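PDB 3L76: aspartokinase from Synechocystis, which probably catalyses the ATP-dependent phosphorylation of aspartate to 4-phospho-L-aspartate, and binds lysine and threonine in pockets lined by its ACT domains. Local coordinates for residues Gly9-Gly14 and Tyr174-Gly179; Gly97-Ile102 and Asp119-His124; Val297-Ile302 and Ile314-Val319; Arg450-Arg455 and Lys514-Ala519. All blocks are in the same frame, centred on the assembly; numbering follows the deposited sequence. Where two conformers were deposited one is given.

Interaction 1 (Gly9-Gly14 and Tyr174-Gly179); sequences GGTSVG and YTDVPG
The side chain of T11 lies across the carboxylate of D176, the two crossing at about a right angle. T11 OG1 sits 3.2 Å from D176 CG and is equally far from both carboxylate oxygens, while T11 CG2 approaches D176 OD2 at 3.6 Å. The hydroxyl is thus centred against the carboxylate, and the angles are too poor for a hydrogen bond to either oxygen. D176 CG stands between its own backbone N and carbonyl carbon (chi1 50°), and its carboxylate is held within its own segment: T175 OG1 donates to the anti lone pair of D176 OD1 at 3.0 Å. D176 is also the centre of an inverse gamma turn, with which the chain bends on leaving strand 170-175. Residues 9-14 form the glycine-rich loop between strand 3-8 and helix 16-31, part of the aspartokinase signature in the amino acid kinase fold, and residues 174-179 run from the last two residues of the neighbouring parallel strand 170-175 into the loop after it. Loops at these strand ends line the nucleotide site in related kinases, and a similar role is probable here. S12, buried, places OG 3.7 Å from T175 CA and is hydrogen-bonded through it to S233 OG, which ties the loop to the segment beyond strand 228-232. The backbones meet in one weak hydrogen bond, G9 N to Y174 O, 3.3 Å long. The Y174 ring leads away from the loop to stack on F8 and to touch R25 of helix 16-31.

Interaction 2 (Gly97-Ile102 and Asp119-His124); sequences GAQVGI and DRLEHH
D119 and V100 meet through their backbones: D119 N donates to V100 O over 3.0 Å, bent to 138° at the hydrogen, with the donor above the carbonyl plane. Alongside this bond E122 reaches back toward residues 99 and 100. Its CG stands between backbone N and carbonyl carbon (chi1 67°), and a further bend at chi2 brings CD round. The carboxylate then has OE1 4.0 Å from V100 CG1 and OE2 3.6 Å from Q99 O. A buried carboxylate beside a carbonyl oxygen and a valine methyl may well bind a proton more readily than one in water. L121 CB adds a contact with the same Q99 O, at 4.0 Å. Behind these groups the 97-101 turn is drawn together by G97 O, which accepts V100 N and G101 N from opposite faces of its plane. The Q99 amide is held at both ends, NE2 donating to H144 O of the second subunit and OE1 weakly accepting from T96 N. In the amino acid kinase domain this contact ties the turn leading into strand 101-104 to the residues leading into and beginning helix 121-125; V100 points from it into a layer of L95 on strand 92-96, V133 and F136 on strand 130-138, and L162 on helix 154-166.

Interaction 3 (Val297-Ile302 and Ile314-Val319); sequences VDIDLI and IAFTVV. With LYS (lysine), chain E.
I299 and F316 cross at about a right angle, and I299 CD1 approaches the F316 ring obliquely in an off-centre CH-pi contact, 4.2 Å from the centroid and 28° off the normal. They belong to an ACT domain, in which the loop 297-302 after helix 284-294 runs beside strand 311-318 and joins it as an antiparallel neighbour at the non-hydrogen-bonded pair I302 and F316. V297 crosses V318, also at about a right angle, methyl against methyl (CG1 to CG2, 3.9 Å). T317 is turned differently: it lies side by side with D300, both pointing the same way, and crosses L301 obliquely. With chi1 at 68°, T317 OG1 stands between its backbone N and carbonyl carbon, where it accepts L301 N at 3.1 Å and also bonds to Q270 OE1. D300 N reaches T317 O in a nearly straight bond of 3.1 Å, and D300 OD2 is held by K357 and Q270 NE2. Strand-side bonds at 300 and 301 fix the loop, whose other side grips a bound lysine. The alpha-amino N of the lysine donates to I299 O. Lysine N also donates to D298 OD1 at 2.8 Å; I299 N donates to the lysine carboxylate O; and lysine NZ donates to D300 O at 2.7 Å. M537 O, A544 N and S564 O, from another ACT domain, also hydrogen-bond the lysine, consistent with feedback control by lysine. Beyond the last direct backbone bond a water bridges the segments, donating to D298 O and accepting V319 N at 2.8 Å.

Interaction 4 (Arg450-Arg455 and Lys514-Ala519); sequences RHVPDR and KDWLDA. With THR (threonine), chain D.
With CG anti to the carbonyl carbon (chi1 -70° in both), W516 and H451 each direct CG toward the opposite segment, and W516 chi2 of -7° sets the turn of the indole against P453. The contact belongs to an ACT domain, joining the end of strand 437-453 to the loop between helix 499-512 and strand 520-533. P453 crosses the indole at about a right angle and lays CD over one face, 3.6 Å from the centroid of the six-membered ring and 18° off its normal, a clear CH-pi contact. V452 instead lies alongside the indole, its CG2 3.9 Å from W516 CZ3. M458, Q461 and L462 of helix 458-468 also touch the indole. At the other end of the contact H451 presents a ring edge, with D518 O near the ring plane beside CD2, while the two side chains run side by side in the same direction. A type II turn from W516 to A519, closed by A519 N to W516 O (3.0 Å), shapes this loop, and A519 CA lies close to R450 O in a CA-H...O contact, next to the backbone hydrogen bonding of R450 with A520. The chain runs on from the strand into a threonine pocket: V452 CG1, anti to its backbone N, packs against the ligand CG2 at 3.8 Å. D454, salt-bridged to R481 and R491 through OD2, accepts the threonine amino group on OD1 at 2.7 Å.

In the fold
Interactions 1 and 2 belong to the amino acid kinase domain and reach the same sheet, interaction 2 nested in the chain between the segments of interaction 1, their centres 26 Å apart. Both are partly buried loop contacts with one backbone bond apiece, and interaction 2 also touches the second subunit. Interactions 3 and 4 lie in different ACT domains, both on the far side of the chain's centre from interactions 1 and 2, and about 28 Å from each other between centres. Interaction 3 is the buried one, with strand-like backbone bonding and apolar packing; interaction 4 is a surface contact resting on ring faces and edges. Each of these two carries part of an effector pocket, lysine and threonine respectively.

Interaction 1 (Gly9-Gly14 and Tyr174-Gly179)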
loop_
_atom_site.group_PDB
_atom_site.type_symbol
_atom_site.label_atom_id
_atom_site.label_comp_id
_atom_site.label_asym_id
_atom_site.label_seq_id
_atom_site.Cartn_x
_atom_site.Cartn_y
_atom_site.Cartn_z
ATOM N N GLY A 9 11.866 14.758 -1.243
ATOM C CA GLY A 9 10.776 14.847 -0.291
ATOM C C GLY A 9 9.407 14.959 -0.934
ATOM O O GLY A 9 9.290 15.055 -2.155
ATOM N N GLY A 10 8.376 14.952 -0.094
ATOM C CA GLY A 10 6.995 15.000 -0.540
ATOM C C GLY A 10 6.698 16.087 -1.553
ATOM O O GLY A 10 6.297 15.793 -2.673
ATOM N N THR A 11 6.895 17.342 -1.164
ATOM C CA THR A 11 6.573 18.470 -2.033
ATOM C C THR A 11 7.255 18.377 -3.388
ATOM O O THR A 11 6.674 18.746 -4.407
ATOM C CB THR A 11 6.964 19.804 -1.386
ATOM O OG1 THR A 11 8.360 19.781 -1.060
ATOM C CG2 THR A 11 6.148 20.037 -0.125
ATOM N N SER A 12 8.489 17.888 -3.393
ATOM C CA SER A 12 9.259 17.749 -4.622
ATOM C C SER A 12 8.581 16.777 -5.584
ATOM O O SER A 12 8.981 16.651 -6.736
ATOM C CB SER A 12 10.675 17.263 -4.302
ATOM O OG SER A 12 11.273 18.058 -3.291
ATOM N N VAL A 13 7.538 16.113 -5.099
ATOM C CA VAL A 13 6.898 15.011 -5.811
ATOM C C VAL A 13 5.369 15.089 -5.675
ATOM O O VAL A 13 4.650 14.131 -5.938
ATOM C CB VAL A 13 7.468 13.653 -5.297
ATOM C CG1 VAL A 13 6.481 12.506 -5.442
ATOM C CG2 VAL A 13 8.775 13.337 -6.001
ATOM N N GLY A 14 4.876 16.257 -5.281
ATOM C CA GLY A 14 3.463 16.423 -4.989
ATOM C C GLY A 14 2.546 16.316 -6.191
ATOM O O GLY A 14 1.380 15.941 -6.058
ATOM N N TYR A 174 17.018 16.468 -1.489
ATOM C CA TYR A 174 16.305 17.486 -2.253
ATOM C C TYR A 174 14.998 17.881 -1.592
ATOM O O TYR A 174 14.280 17.041 -1.048
ATOM C CB TYR A 174 16.069 17.026 -3.696
ATOM C CG TYR A 174 17.342 16.954 -4.499
ATOM C CD1 TYR A 174 18.117 15.804 -4.502
ATOM C CD2 TYR A 174 17.786 18.044 -5.232
ATOM C CE1 TYR A 174 19.288 15.729 -5.233
ATOM C CE2 TYR A 174 18.963 17.983 -5.967
ATOM C CZ TYR A 174 19.705 16.818 -5.965
ATOM O OH TYR A 174 20.873 16.739 -6.678
ATOM N N THR A 175 14.700 19.174 -1.647
ATOM C CA THR A 175 13.574 19.730 -0.918
ATOM C C THR A 175 13.172 21.079 -1.500
ATOM O O THR A 175 13.821 21.577 -2.418
ATOM C CB THR A 175 13.923 19.891 0.567
ATOM O OG1 THR A 175 12.853 20.564 1.235
ATOM C CG2 THR A 175 15.217 20.687 0.728
ATOM N N ASP A 176 12.091 21.655 -0.978
ATOM C CA ASP A 176 11.631 22.974 -1.416
ATOM C C ASP A 176 12.276 24.091 -0.607
ATOM O O ASP A 176 11.592 24.917 -0.024
ATOM C CB ASP A 176 10.101 23.080 -1.370
ATOM C CG ASP A 176 9.507 22.639 -0.035
ATOM O OD1 ASP A 176 10.206 21.991 0.771
ATOM O OD2 ASP A 176 8.320 22.936 0.203
ATOM N N VAL A 177 13.603 24.096 -0.589
ATOM C CA VAL A 177 14.389 25.046 0.182
ATOM C C VAL A 177 15.817 24.983 -0.342
ATOM O O VAL A 177 16.340 23.896 -0.585
ATOM C CB VAL A 177 14.370 24.697 1.687
ATOM C CG1 VAL A 177 15.731 24.923 2.312
ATOM C CG2 VAL A 177 13.293 25.485 2.405
ATOM N N PRO A 178 16.454 26.148 -0.512
ATOM C CA PRO A 178 17.786 26.286 -1.112
ATOM C C PRO A 178 18.890 25.676 -0.249
ATOM O O PRO A 178 19.971 25.380 -0.759
ATOM C CB PRO A 178 17.985 27.804 -1.177
ATOM C CG PRO A 178 16.638 28.397 -0.920
ATOM C CD PRO A 178 15.945 27.434 -0.027
ATOM N N GLY A 179 18.616 25.506 1.042
ATOM C CA GLY A 179 19.579 24.940 1.967
ATOM C C GLY A 179 19.330 25.414 3.384
ATOM O O GLY A 179 18.189 25.672 3.769
#

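Interaction 2 (Gly97-Ile102 and Asp119-His124)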
loop_
_atom_site.group_PDB
_atom_site.type_symbol
_atom_site.label_atom_id
_atom_site.label_comp_id
_atom_site.label_asym_id
_atom_site.label_seq_id
_atom_site.Cartn_x
_atom_site.Cartn_y
_atom_site.Cartn_z
ATOM N N GLY A 97 10.980 -3.524 0.128
ATOM C CA GLY A 97 11.129 -4.483 1.213
ATOM C C GLY A 97 12.431 -5.263 1.231
ATOM O O GLY A 97 13.510 -4.684 1.161
ATOM N N ALA A 98 12.330 -6.585 1.317
ATOM C CA ALA A 98 13.502 -7.443 1.522
ATOM C C ALA A 98 14.562 -7.361 0.421
ATOM O O ALA A 98 15.665 -7.891 0.573
ATOM C CB ALA A 98 13.071 -8.888 1.736
ATOM N N GLN A 99 14.233 -6.704 -0.684
ATOM C CA GLN A 99 15.188 -6.533 -1.769
ATOM C C GLN A 99 16.189 -5.431 -1.447
ATOM O O GLN A 99 17.273 -5.372 -2.032
ATOM C CB GLN A 99 14.456 -6.219 -3.074
ATOM C CG GLN A 99 13.547 -7.342 -3.563
ATOM C CD GLN A 99 12.663 -6.917 -4.728
ATOM O OE1 GLN A 99 12.017 -5.862 -4.690
ATOM N NE2 GLN A 99 12.617 -7.750 -5.767
ATOM N N VAL A 100 15.817 -4.565 -0.507
ATOM C CA VAL A 100 16.654 -3.431 -0.113
ATOM C C VAL A 100 17.293 -3.638 1.255
ATOM O O VAL A 100 18.459 -3.321 1.450
ATOM C CB VAL A 100 15.857 -2.115 -0.093
ATOM C CG1 VAL A 100 16.790 -0.949 0.103
ATOM C CG2 VAL A 100 15.070 -1.941 -1.386
ATOM N N GLY A 101 16.531 -4.171 2.201
ATOM C CA GLY A 101 17.052 -4.372 3.537
ATOM C C GLY A 101 16.054 -4.856 4.568
ATOM O O GLY A 101 14.903 -5.137 4.263
ATOM N N ILE A 102 16.512 -4.943 5.809
ATOM C CA ILE A 102 15.725 -5.526 6.880
ATOM C C ILE A 102 15.812 -4.708 8.168
ATOM O O ILE A 102 16.904 -4.385 8.640
ATOM C CB ILE A 102 16.197 -6.959 7.178
ATOM C CG1 ILE A 102 16.067 -7.832 5.931
ATOM C CG2 ILE A 102 15.410 -7.555 8.326
ATOM C CD1 ILE A 102 16.451 -9.266 6.164
ATOM N N ASP A 119 21.189 -4.485 1.807
ATOM C CA ASP A 119 21.842 -5.573 1.085
ATOM C C ASP A 119 22.573 -5.103 -0.183
ATOM O O ASP A 119 23.512 -4.303 -0.124
ATOM C CB ASP A 119 20.816 -6.646 0.716
ATOM C CG ASP A 119 20.258 -7.370 1.927
ATOM O OD1 ASP A 119 20.470 -6.900 3.063
ATOM O OD2 ASP A 119 19.602 -8.418 1.738
ATOM N N ARG A 120 22.129 -5.609 -1.336
ATOM C CA ARG A 120 22.760 -5.324 -2.634
ATOM C C ARG A 120 22.232 -6.184 -3.816
ATOM O O ARG A 120 23.001 -6.754 -4.607
ATOM C CB ARG A 120 24.271 -5.486 -2.531
ATOM C CG ARG A 120 24.754 -6.943 -2.616
ATOM C CD ARG A 120 24.280 -7.820 -1.456
ATOM N NE ARG A 120 22.855 -8.127 -1.506
ATOM C CZ ARG A 120 22.302 -9.027 -2.317
ATOM N NH1 ARG A 120 23.055 -9.716 -3.166
ATOM N NH2 ARG A 120 20.989 -9.235 -2.283
ATOM N N LEU A 121 20.916 -6.291 -3.947
ATOM C CA LEU A 121 20.378 -6.798 -5.199
ATOM C C LEU A 121 20.367 -5.605 -6.130
ATOM O O LEU A 121 20.098 -5.740 -7.318
ATOM C CB LEU A 121 18.961 -7.351 -5.041
ATOM C CG LEU A 121 18.502 -8.618 -5.803
ATOM C CD1 LEU A 121 17.008 -8.640 -6.166
ATOM C CD2 LEU A 121 19.388 -9.140 -6.957
ATOM N N GLU A 122 20.659 -4.429 -5.584
ATOM C CA GLU A 122 20.755 -3.227 -6.402
ATOM C C GLU A 122 22.190 -2.906 -6.773
ATOM O O GLU A 122 22.428 -2.138 -7.700
ATOM C CB GLU A 122 20.135 -2.029 -5.707
ATOM C CG GLU A 122 20.882 -1.589 -4.493
ATOM C CD GLU A 122 20.049 -1.753 -3.271
ATOM O OE1 GLU A 122 19.802 -0.737 -2.596
ATOM O OE2 GLU A 122 19.621 -2.894 -3.007
ATOM N N HIS A 123 23.144 -3.469 -6.042
ATOM C CA HIS A 123 24.511 -3.490 -6.535
ATOM C C HIS A 123 24.465 -4.176 -7.909
ATOM O O HIS A 123 25.133 -3.759 -8.855
ATOM C CB HIS A 123 25.429 -4.253 -5.576
ATOM C CG HIS A 123 26.429 -3.390 -4.874
ATOM N ND1 HIS A 123 26.488 -3.284 -3.501
ATOM C CD2 HIS A 123 27.415 -2.594 -5.353
ATOM C CE1 HIS A 123 27.465 -2.460 -3.165
ATOM N NE2 HIS A 123 28.042 -2.026 -4.270
ATOM N N HIS A 124 23.650 -5.222 -8.018
ATOM C CA HIS A 124 23.415 -5.897 -9.292
ATOM C C HIS A 124 22.671 -5.030 -10.318
ATOM O O HIS A 124 23.182 -4.760 -11.407
ATOM C CB HIS A 124 22.662 -7.212 -9.066
ATOM C CG HIS A 124 22.026 -7.762 -10.303
ATOM N ND1 HIS A 124 20.679 -8.042 -10.385
ATOM C CD2 HIS A 124 22.549 -8.067 -11.515
ATOM C CE1 HIS A 124 20.399 -8.504 -11.592
ATOM N NE2 HIS A 124 21.516 -8.526 -12.298
#

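Interaction 3 (Val297-Ile302 and Ile314-Val319)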
loop_
_atom_site.group_PDB
_atom_site.type_symbol
_atom_site.label_atom_id
_atom_site.label_comp_id
_atom_site.label_asym_id
_atom_site.label_seq_id
_atom_site.Cartn_x
_atom_site.Cartn_y
_atom_site.Cartn_z
ATOM N N VAL A 297 42.268 33.483 27.657
ATOM C CA VAL A 297 41.853 32.283 28.381
ATOM C C VAL A 297 40.633 31.662 27.714
ATOM O O VAL A 297 39.536 32.228 27.751
ATOM C CB VAL A 297 41.496 32.615 29.848
ATOM C CG1 VAL A 297 40.757 31.452 30.518
ATOM C CG2 VAL A 297 42.741 33.037 30.641
ATOM N N ASP A 298 40.820 30.497 27.097
ATOM C CA ASP A 298 39.694 29.798 26.495
ATOM C C ASP A 298 38.815 29.141 27.556
ATOM O O ASP A 298 39.314 28.559 28.526
ATOM C CB ASP A 298 40.161 28.759 25.482
ATOM C CG ASP A 298 39.008 28.061 24.809
ATOM O OD1 ASP A 298 38.256 28.727 24.066
ATOM O OD2 ASP A 298 38.847 26.848 25.034
ATOM N N ILE A 299 37.504 29.233 27.362
ATOM C CA ILE A 299 36.545 28.663 28.308
ATOM C C ILE A 299 35.731 27.481 27.711
ATOM O O ILE A 299 35.399 27.470 26.528
ATOM C CB ILE A 299 35.572 29.750 28.810
ATOM C CG1 ILE A 299 36.348 30.867 29.504
ATOM C CG2 ILE A 299 34.495 29.145 29.717
ATOM C CD1 ILE A 299 35.510 31.711 30.405
ATOM N N ASP A 300 35.427 26.490 28.543
ATOM C CA ASP A 300 34.538 25.396 28.168
ATOM C C ASP A 300 33.100 25.610 28.653
ATOM O O ASP A 300 32.315 26.246 27.972
ATOM C CB ASP A 300 35.047 24.064 28.715
ATOM C CG ASP A 300 34.156 22.899 28.307
ATOM O OD1 ASP A 300 33.465 23.048 27.285
ATOM O OD2 ASP A 300 34.137 21.860 29.004
ATOM N N LEU A 301 32.760 25.056 29.819
ATOM C CA LEU A 301 31.430 25.223 30.393
ATOM C C LEU A 301 31.155 26.648 30.896
ATOM O O LEU A 301 31.983 27.269 31.559
ATOM C CB LEU A 301 31.204 24.231 31.543
ATOM C CG LEU A 301 30.884 22.769 31.232
ATOM C CD1 LEU A 301 31.128 21.907 32.459
ATOM C CD2 LEU A 301 29.440 22.608 30.732
ATOM N N ILE A 302 29.978 27.161 30.566
ATOM C CA ILE A 302 29.441 28.328 31.247
ATOM C C ILE A 302 28.034 27.995 31.749
ATOM O O ILE A 302 27.125 27.689 30.965
ATOM C CB ILE A 302 29.426 29.586 30.354
ATOM C CG1 ILE A 302 30.819 29.849 29.784
ATOM C CG2 ILE A 302 28.910 30.811 31.146
ATOM C CD1 ILE A 302 30.889 31.081 28.914
ATOM N N ILE A 314 27.838 33.007 38.580
ATOM C CA ILE A 314 28.317 32.632 37.263
ATOM C C ILE A 314 29.448 31.605 37.393
ATOM O O ILE A 314 30.439 31.845 38.083
ATOM C CB ILE A 314 28.783 33.828 36.464
ATOM C CG1 ILE A 314 27.641 34.837 36.314
ATOM C CG2 ILE A 314 29.294 33.375 35.104
ATOM C CD1 ILE A 314 27.995 36.079 35.511
ATOM N N ALA A 315 29.285 30.451 36.752
ATOM C CA ALA A 315 30.290 29.404 36.838
ATOM C C ALA A 315 30.812 29.087 35.465
ATOM O O ALA A 315 30.082 29.165 34.490
ATOM C CB ALA A 315 29.738 28.162 37.505
ATOM N N PHE A 316 32.098 28.782 35.392
ATOM C CA PHE A 316 32.701 28.341 34.145
ATOM C C PHE A 316 33.811 27.341 34.425
ATOM O O PHE A 316 34.266 27.212 35.558
ATOM C CB PHE A 316 33.188 29.516 33.297
ATOM C CG PHE A 316 34.240 30.357 33.954
ATOM C CD1 PHE A 316 35.574 30.078 33.778
ATOM C CD2 PHE A 316 33.890 31.447 34.729
ATOM C CE1 PHE A 316 36.548 30.869 34.373
ATOM C CE2 PHE A 316 34.860 32.232 35.329
ATOM C CZ PHE A 316 36.185 31.940 35.148
ATOM N N THR A 317 34.201 26.583 33.409
ATOM C CA THR A 317 35.331 25.685 33.574
ATOM C C THR A 317 36.423 26.009 32.596
ATOM O O THR A 317 36.217 26.647 31.569
ATOM C CB THR A 317 34.965 24.185 33.423
ATOM O OG1 THR A 317 34.588 23.901 32.064
ATOM C CG2 THR A 317 33.853 23.812 34.397
ATOM N N VAL A 318 37.583 25.478 32.906
ATOM C CA VAL A 318 38.792 25.842 32.246
ATOM C C VAL A 318 39.681 24.596 32.382
ATOM O O VAL A 318 39.426 23.729 33.227
ATOM C CB VAL A 318 39.311 27.088 33.010
ATOM C CG1 VAL A 318 40.654 26.895 33.692
ATOM C CG2 VAL A 318 39.034 28.418 32.275
ATOM N N VAL A 319 40.676 24.473 31.516
ATOM C CA VAL A 319 41.653 23.399 31.624
ATOM C C VAL A 319 42.416 23.531 32.953
ATOM O O VAL A 319 42.722 24.646 33.375
ATOM C CB VAL A 319 42.605 23.452 30.411
ATOM C CG1 VAL A 319 43.987 22.910 30.763
ATOM C CG2 VAL A 319 41.976 22.700 29.237
HETATM N N LYS E . 35.453 28.590 24.226
HETATM C CA LYS E . 34.672 29.781 23.922
HETATM C C LYS E . 35.158 30.959 24.778
HETATM O O LYS E . 36.042 30.804 25.636
HETATM C CB LYS E . 33.172 29.527 24.123
HETATM C CG LYS E . 32.774 29.009 25.523
HETATM C CD LYS E . 31.251 28.787 25.622
HETATM C CE LYS E . 30.813 27.508 24.911
HETATM N NZ LYS E . 31.595 26.324 25.417
HETATM O OXT LYS E . 34.700 32.092 24.614
HETATM O O HOH W 1 41.068 26.001 29.203
#

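Interaction 4 (Arg450-Arg455 and Lys514-Ala519)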
loop_
_atom_site.group_PDB
_atom_site.type_symbol
_atom_site.label_atom_id
_atom_site.label_comp_id
_atom_site.label_asym_id
_atom_site.label_seq_id
_atom_site.Cartn_x
_atom_site.Cartn_y
_atom_site.Cartn_z
ATOM N N ARG A 450 13.350 25.402 43.596
ATOM C CA ARG A 450 14.265 25.936 44.606
ATOM C C ARG A 450 14.616 24.892 45.669
ATOM O O ARG A 450 13.748 24.171 46.150
ATOM C CB ARG A 450 13.648 27.154 45.311
ATOM C CG ARG A 450 13.294 28.367 44.441
ATOM C CD ARG A 450 14.487 29.233 44.158
ATOM N NE ARG A 450 14.108 30.476 43.498
ATOM C CZ ARG A 450 14.989 31.337 42.994
ATOM N NH1 ARG A 450 16.284 31.074 43.078
ATOM N NH2 ARG A 450 14.584 32.452 42.402
ATOM N N HIS A 451 15.895 24.812 46.020
ATOM C CA HIS A 451 16.331 24.050 47.189
ATOM C C HIS A 451 16.202 22.537 47.098
ATOM O O HIS A 451 15.665 21.904 48.003
ATOM C CB HIS A 451 15.628 24.552 48.456
ATOM C CG HIS A 451 16.079 25.908 48.885
ATOM N ND1 HIS A 451 17.341 26.388 48.613
ATOM C CD2 HIS A 451 15.444 26.889 49.561
ATOM C CE1 HIS A 451 17.463 27.604 49.107
ATOM N NE2 HIS A 451 16.327 27.931 49.689
ATOM N N VAL A 452 16.725 21.957 46.026
ATOM C CA VAL A 452 16.751 20.508 45.904
ATOM C C VAL A 452 17.905 20.015 46.749
ATOM O O VAL A 452 19.031 20.506 46.608
ATOM C CB VAL A 452 16.928 20.056 44.421
ATOM C CG1 VAL A 452 17.049 18.545 44.317
ATOM C CG2 VAL A 452 15.776 20.541 43.561
ATOM N N PRO A 453 17.628 19.065 47.652
ATOM C CA PRO A 453 18.691 18.459 48.466
ATOM C C PRO A 453 19.836 17.974 47.583
ATOM O O PRO A 453 19.608 17.218 46.632
ATOM C CB PRO A 453 17.990 17.261 49.125
ATOM C CG PRO A 453 16.545 17.647 49.174
ATOM C CD PRO A 453 16.312 18.460 47.916
ATOM N N ASP A 454 21.048 18.427 47.880
ATOM C CA ASP A 454 22.198 18.091 47.061
ATOM C C ASP A 454 22.739 16.684 47.397
ATOM O O ASP A 454 23.827 16.524 47.948
ATOM C CB ASP A 454 23.285 19.175 47.172
ATOM C CG ASP A 454 24.426 18.960 46.179
ATOM O OD1 ASP A 454 24.154 18.372 45.124
ATOM O OD2 ASP A 454 25.582 19.363 46.433
ATOM N N ARG A 455 21.952 15.672 47.059
ATOM C CA ARG A 455 22.328 14.276 47.276
ATOM C C ARG A 455 21.867 13.448 46.089
ATOM O O ARG A 455 20.933 13.837 45.394
ATOM C CB ARG A 455 21.694 13.740 48.563
ATOM C CG ARG A 455 20.186 13.952 48.643
ATOM C CD ARG A 455 19.621 13.361 49.917
ATOM N NE ARG A 455 18.471 14.111 50.409
ATOM C CZ ARG A 455 17.349 13.547 50.832
ATOM N NH1 ARG A 455 17.230 12.229 50.808
ATOM N NH2 ARG A 455 16.349 14.295 51.272
ATOM N N LYS A 514 7.081 18.368 48.878
ATOM C CA LYS A 514 6.253 18.789 50.014
ATOM C C LYS A 514 6.943 18.680 51.384
ATOM O O LYS A 514 6.542 19.357 52.337
ATOM C CB LYS A 514 4.903 18.061 50.012
ATOM N N ASP A 515 7.972 17.838 51.479
ATOM C CA ASP A 515 8.797 17.791 52.686
ATOM C C ASP A 515 10.288 17.978 52.413
ATOM O O ASP A 515 11.126 17.300 53.003
ATOM C CB ASP A 515 8.562 16.510 53.494
ATOM C CG ASP A 515 7.648 15.537 52.798
ATOM O OD1 ASP A 515 8.121 14.811 51.899
ATOM O OD2 ASP A 515 6.455 15.489 53.160
ATOM N N TRP A 516 10.610 18.886 51.497
ATOM C CA TRP A 516 11.967 19.389 51.371
ATOM C C TRP A 516 11.984 20.773 52.018
ATOM O O TRP A 516 11.231 21.648 51.610
ATOM C CB TRP A 516 12.383 19.498 49.903
ATOM C CG TRP A 516 12.594 18.194 49.214
ATOM C CD1 TRP A 516 12.586 16.955 49.782
ATOM C CD2 TRP A 516 12.866 17.997 47.825
ATOM N NE1 TRP A 516 12.823 15.993 48.829
ATOM C CE2 TRP A 516 12.997 16.605 47.618
ATOM C CE3 TRP A 516 13.009 18.856 46.735
ATOM C CZ2 TRP A 516 13.264 16.056 46.365
ATOM C CZ3 TRP A 516 13.264 18.306 45.481
ATOM C CH2 TRP A 516 13.388 16.921 45.310
ATOM N N LEU A 517 12.823 20.966 53.029
ATOM C CA LEU A 517 12.916 22.267 53.696
ATOM C C LEU A 517 13.069 23.414 52.691
ATOM O O LEU A 517 14.019 23.437 51.915
ATOM C CB LEU A 517 14.098 22.284 54.664
ATOM C CG LEU A 517 14.185 23.327 55.796
ATOM C CD1 LEU A 517 15.625 23.755 56.139
ATOM C CD2 LEU A 517 13.189 24.518 55.769
ATOM N N ASP A 518 12.127 24.353 52.706
ATOM C CA ASP A 518 12.200 25.545 51.855
ATOM C C ASP A 518 12.189 25.286 50.348
ATOM O O ASP A 518 12.516 26.180 49.570
ATOM C CB ASP A 518 13.435 26.381 52.196
ATOM C CG ASP A 518 13.343 27.042 53.552
ATOM O OD1 ASP A 518 14.409 27.325 54.135
ATOM O OD2 ASP A 518 12.213 27.277 54.030
ATOM N N ALA A 519 11.834 24.078 49.925
ATOM C CA ALA A 519 11.715 23.812 48.503
ATOM C C ALA A 519 10.545 24.610 47.938
ATOM O O ALA A 519 9.663 25.031 48.666
ATOM C CB ALA A 519 11.542 22.325 48.245
HETATM N N THR D . 22.842 16.603 43.605
HETATM C CA THR D . 21.488 16.206 43.224
HETATM C C THR D . 21.531 14.870 42.501
HETATM O O THR D . 22.622 14.369 42.169
HETATM C CB THR D . 20.810 17.235 42.309
HETATM O OG1 THR D . 21.578 17.381 41.103
HETATM C CG2 THR D . 20.670 18.593 43.025
HETATM O OXT THR D . 20.469 14.281 42.253
#